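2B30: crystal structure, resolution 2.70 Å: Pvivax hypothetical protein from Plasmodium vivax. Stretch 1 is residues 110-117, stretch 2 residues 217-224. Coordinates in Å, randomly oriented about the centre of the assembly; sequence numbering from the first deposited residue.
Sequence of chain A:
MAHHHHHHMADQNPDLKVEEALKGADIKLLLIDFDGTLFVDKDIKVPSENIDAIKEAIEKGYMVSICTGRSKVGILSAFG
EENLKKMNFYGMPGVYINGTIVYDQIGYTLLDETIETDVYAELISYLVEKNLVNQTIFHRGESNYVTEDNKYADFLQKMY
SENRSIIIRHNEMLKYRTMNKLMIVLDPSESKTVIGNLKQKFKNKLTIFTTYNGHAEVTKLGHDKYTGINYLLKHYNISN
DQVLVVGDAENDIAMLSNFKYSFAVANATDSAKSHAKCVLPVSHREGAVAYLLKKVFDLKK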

# COMPACT_ATOMS: atom_id res chain seq x y z
N LEU A 110 -9.08 16.35 -4.24
CA LEU A 110 -7.68 15.97 -4.20
C LEU A 110 -7.43 14.82 -5.17
O LEU A 110 -6.33 14.66 -5.68
CB LEU A 110 -7.25 15.59 -2.78
CG LEU A 110 -7.16 16.74 -1.75
CD1 LEU A 110 -6.85 16.23 -0.33
CD2 LEU A 110 -6.11 17.71 -2.18
N LEU A 111 -8.45 14.03 -5.45
CA LEU A 111 -8.28 12.84 -6.25
C LEU A 111 -9.62 12.34 -6.73
O LEU A 111 -10.55 12.17 -5.93
CB LEU A 111 -7.60 11.75 -5.43
CG LEU A 111 -7.05 10.57 -6.23
CD1 LEU A 111 -5.82 10.97 -7.07
CD2 LEU A 111 -6.69 9.44 -5.27
N ASP A 112 -9.71 12.13 -8.03
CA ASP A 112 -10.84 11.48 -8.68
C ASP A 112 -10.27 10.50 -9.69
O ASP A 112 -10.09 10.85 -10.85
CB ASP A 112 -11.74 12.52 -9.37
CG ASP A 112 -13.03 11.91 -9.95
OD1 ASP A 112 -13.11 10.67 -10.14
OD2 ASP A 112 -13.98 12.68 -10.22
N GLU A 113 -9.96 9.28 -9.26
CA GLU A 113 -9.39 8.30 -10.18
C GLU A 113 -10.45 7.38 -10.77
O GLU A 113 -11.20 6.74 -10.05
CB GLU A 113 -8.30 7.47 -9.49
CG GLU A 113 -7.02 8.27 -9.21
CD GLU A 113 -6.40 8.87 -10.46
OE1 GLU A 113 -5.83 8.09 -11.26
OE2 GLU A 113 -6.49 10.10 -10.65
N THR A 114 -10.50 7.32 -12.10
CA THR A 114 -11.40 6.41 -12.81
C THR A 114 -10.63 5.28 -13.48
O THR A 114 -9.46 5.44 -13.84
CB THR A 114 -12.18 7.13 -13.89
OG1 THR A 114 -11.26 7.72 -14.82
CG2 THR A 114 -13.08 8.19 -13.29
N ILE A 115 -11.32 4.16 -13.67
CA ILE A 115 -10.71 3.00 -14.30
C ILE A 115 -10.18 3.41 -15.67
O ILE A 115 -10.77 4.24 -16.34
CB ILE A 115 -11.72 1.84 -14.43
CG1 ILE A 115 -12.14 1.35 -13.03
CG2 ILE A 115 -11.10 0.68 -15.20
CD1 ILE A 115 -13.49 0.69 -13.00
N GLU A 116 -9.05 2.85 -16.06
CA GLU A 116 -8.47 3.09 -17.37
C GLU A 116 -9.46 2.64 -18.44
O GLU A 116 -10.07 1.58 -18.30
CB GLU A 116 -7.14 2.34 -17.52
CG GLU A 116 -5.99 2.86 -16.65
CD GLU A 116 -5.90 2.22 -15.26
OE1 GLU A 116 -6.86 1.54 -14.81
OE2 GLU A 116 -4.85 2.40 -14.61
N THR A 117 -9.59 3.42 -19.50
CA THR A 117 -10.64 3.19 -20.50
C THR A 117 -10.46 1.88 -21.31
O THR A 117 -11.43 1.28 -21.75
CB THR A 117 -10.75 4.36 -21.49
OG1 THR A 117 -9.63 4.33 -22.37
CG2 THR A 117 -10.80 5.71 -20.77
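Stretch 2, residues 217-224: EVTKLGHD

The contact is organised around Lys220, whose fully extended side chain (all four chi angles t) runs along stretch 1 to a salt bridge with Glu113. Its NZ lies 2.5 Å from Glu113 OE1, a very short hydrogen bond in which the ammonium group is the donor. The CA-to-CB bond of Lys220 points sideways, but the long, flexible chain carries its ammonium group to the carboxylate of Glu113. Glu116 adds a second negative charge: its OE2 is 3.3 Å from Lys220 CE but 4.4 Å from Lys220 NZ, too far for a salt bridge. The methylene chain is not idle either, since Lys220 CD rests 3.5 Å from Thr114 O.

Three waters complete the polar layer. Water 1 donates to Glu113 O (2.8 Å) and accepts from Lys220 N (3.2 Å), joining the two backbones where no direct hydrogen bond does. Water 2 accepts from Thr114 N at 2.9 Å and, weakly, from Lys220 NZ at 3.2 Å. Water 3 donates to Glu116 OE1 and accepts from Leu221 N, both at 2.7 Å.

The backbones come closest at Ile115 and Lys220, with CA atoms 4.7 Å apart. Stretch 2 arrives here in a strand that is already under way at Glu217, then bends through a type II turn from Lys220 to His223; Gly222, at phi 83°, takes the positive-phi position that favours glycine. Stretch 1 is in strand conformation at Leu111 and Asp112 and continues as loop, until Glu116 precedes a helix.

Outward from the polar contacts, side chains pack against the other stretch: Ile115 lies against the backbone of stretch 2, with CG1 3.9 Å from Lys220 N and CD1 4.3 Å from Val218 O. At the end of the turn, His223 points toward stretch 1: Glu113 CB covers one ring face, Glu113 CG approaches His223 NE2 at 3.6 Å, and Leu111 CD2 lies 4.4 Å from His223 CE1.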

# COMPACT_ATOMS: atom_id res chain seq x y z
N GLU A 217 -16.66 -5.19 -5.14
CA GLU A 217 -16.41 -3.78 -5.38
C GLU A 217 -15.18 -3.67 -6.27
O GLU A 217 -14.09 -4.06 -5.87
CB GLU A 217 -16.18 -3.03 -4.07
CG GLU A 217 -17.45 -2.63 -3.35
CD GLU A 217 -17.19 -1.76 -2.11
OE1 GLU A 217 -16.20 -2.00 -1.37
OE2 GLU A 217 -18.00 -0.82 -1.88
N VAL A 218 -15.37 -3.13 -7.48
CA VAL A 218 -14.30 -3.03 -8.49
C VAL A 218 -13.83 -1.59 -8.66
O VAL A 218 -14.60 -0.74 -9.08
CB VAL A 218 -14.81 -3.53 -9.84
CG1 VAL A 218 -13.73 -3.46 -10.90
CG2 VAL A 218 -15.32 -4.95 -9.70
N THR A 219 -12.56 -1.32 -8.34
CA THR A 219 -11.97 0.02 -8.52
C THR A 219 -10.67 -0.06 -9.30
O THR A 219 -10.17 -1.15 -9.60
CB THR A 219 -11.69 0.69 -7.16
OG1 THR A 219 -11.08 -0.25 -6.26
CG2 THR A 219 -12.98 1.21 -6.55
N LYS A 220 -10.12 1.10 -9.65
CA LYS A 220 -8.84 1.20 -10.37
C LYS A 220 -7.71 0.49 -9.60
O LYS A 220 -7.71 0.47 -8.37
CB LYS A 220 -8.49 2.67 -10.58
CG LYS A 220 -7.30 2.94 -11.53
CD LYS A 220 -6.98 4.43 -11.58
CE LYS A 220 -6.16 4.81 -12.81
NZ LYS A 220 -6.10 6.29 -12.95
N LEU A 221 -6.76 -0.07 -10.34
CA LEU A 221 -5.62 -0.79 -9.75
C LEU A 221 -4.70 0.17 -9.03
O LEU A 221 -4.52 1.30 -9.45
CB LEU A 221 -4.83 -1.51 -10.84
CG LEU A 221 -3.67 -2.40 -10.38
CD1 LEU A 221 -4.18 -3.65 -9.69
CD2 LEU A 221 -2.77 -2.79 -11.55
N GLY A 222 -4.10 -0.30 -7.94
CA GLY A 222 -3.11 0.49 -7.20
C GLY A 222 -3.68 1.48 -6.20
O GLY A 222 -2.92 2.26 -5.60
N HIS A 223 -5.00 1.45 -6.00
CA HIS A 223 -5.67 2.34 -5.05
C HIS A 223 -6.41 1.57 -3.96
O HIS A 223 -7.04 0.55 -4.22
CB HIS A 223 -6.67 3.26 -5.77
CG HIS A 223 -6.03 4.22 -6.71
ND1 HIS A 223 -5.40 5.37 -6.28
CD2 HIS A 223 -5.88 4.19 -8.05
CE1 HIS A 223 -4.90 6.01 -7.32
NE2 HIS A 223 -5.17 5.32 -8.41
N ASP A 224 -6.31 2.07 -2.74
CA ASP A 224 -7.18 1.63 -1.66
C ASP A 224 -7.38 2.79 -0.68
O ASP A 224 -6.99 3.93 -0.97
CB ASP A 224 -6.59 0.40 -0.97
CG ASP A 224 -5.38 0.73 -0.16
OD1 ASP A 224 -4.36 1.14 -0.77
OD2 ASP A 224 -5.44 0.61 1.08
O HOH W 1 -11.52 3.97 -10.02
O HOH W 2 -8.08 8.75 -12.96
O HOH W 3 -7.53 -0.38 -12.96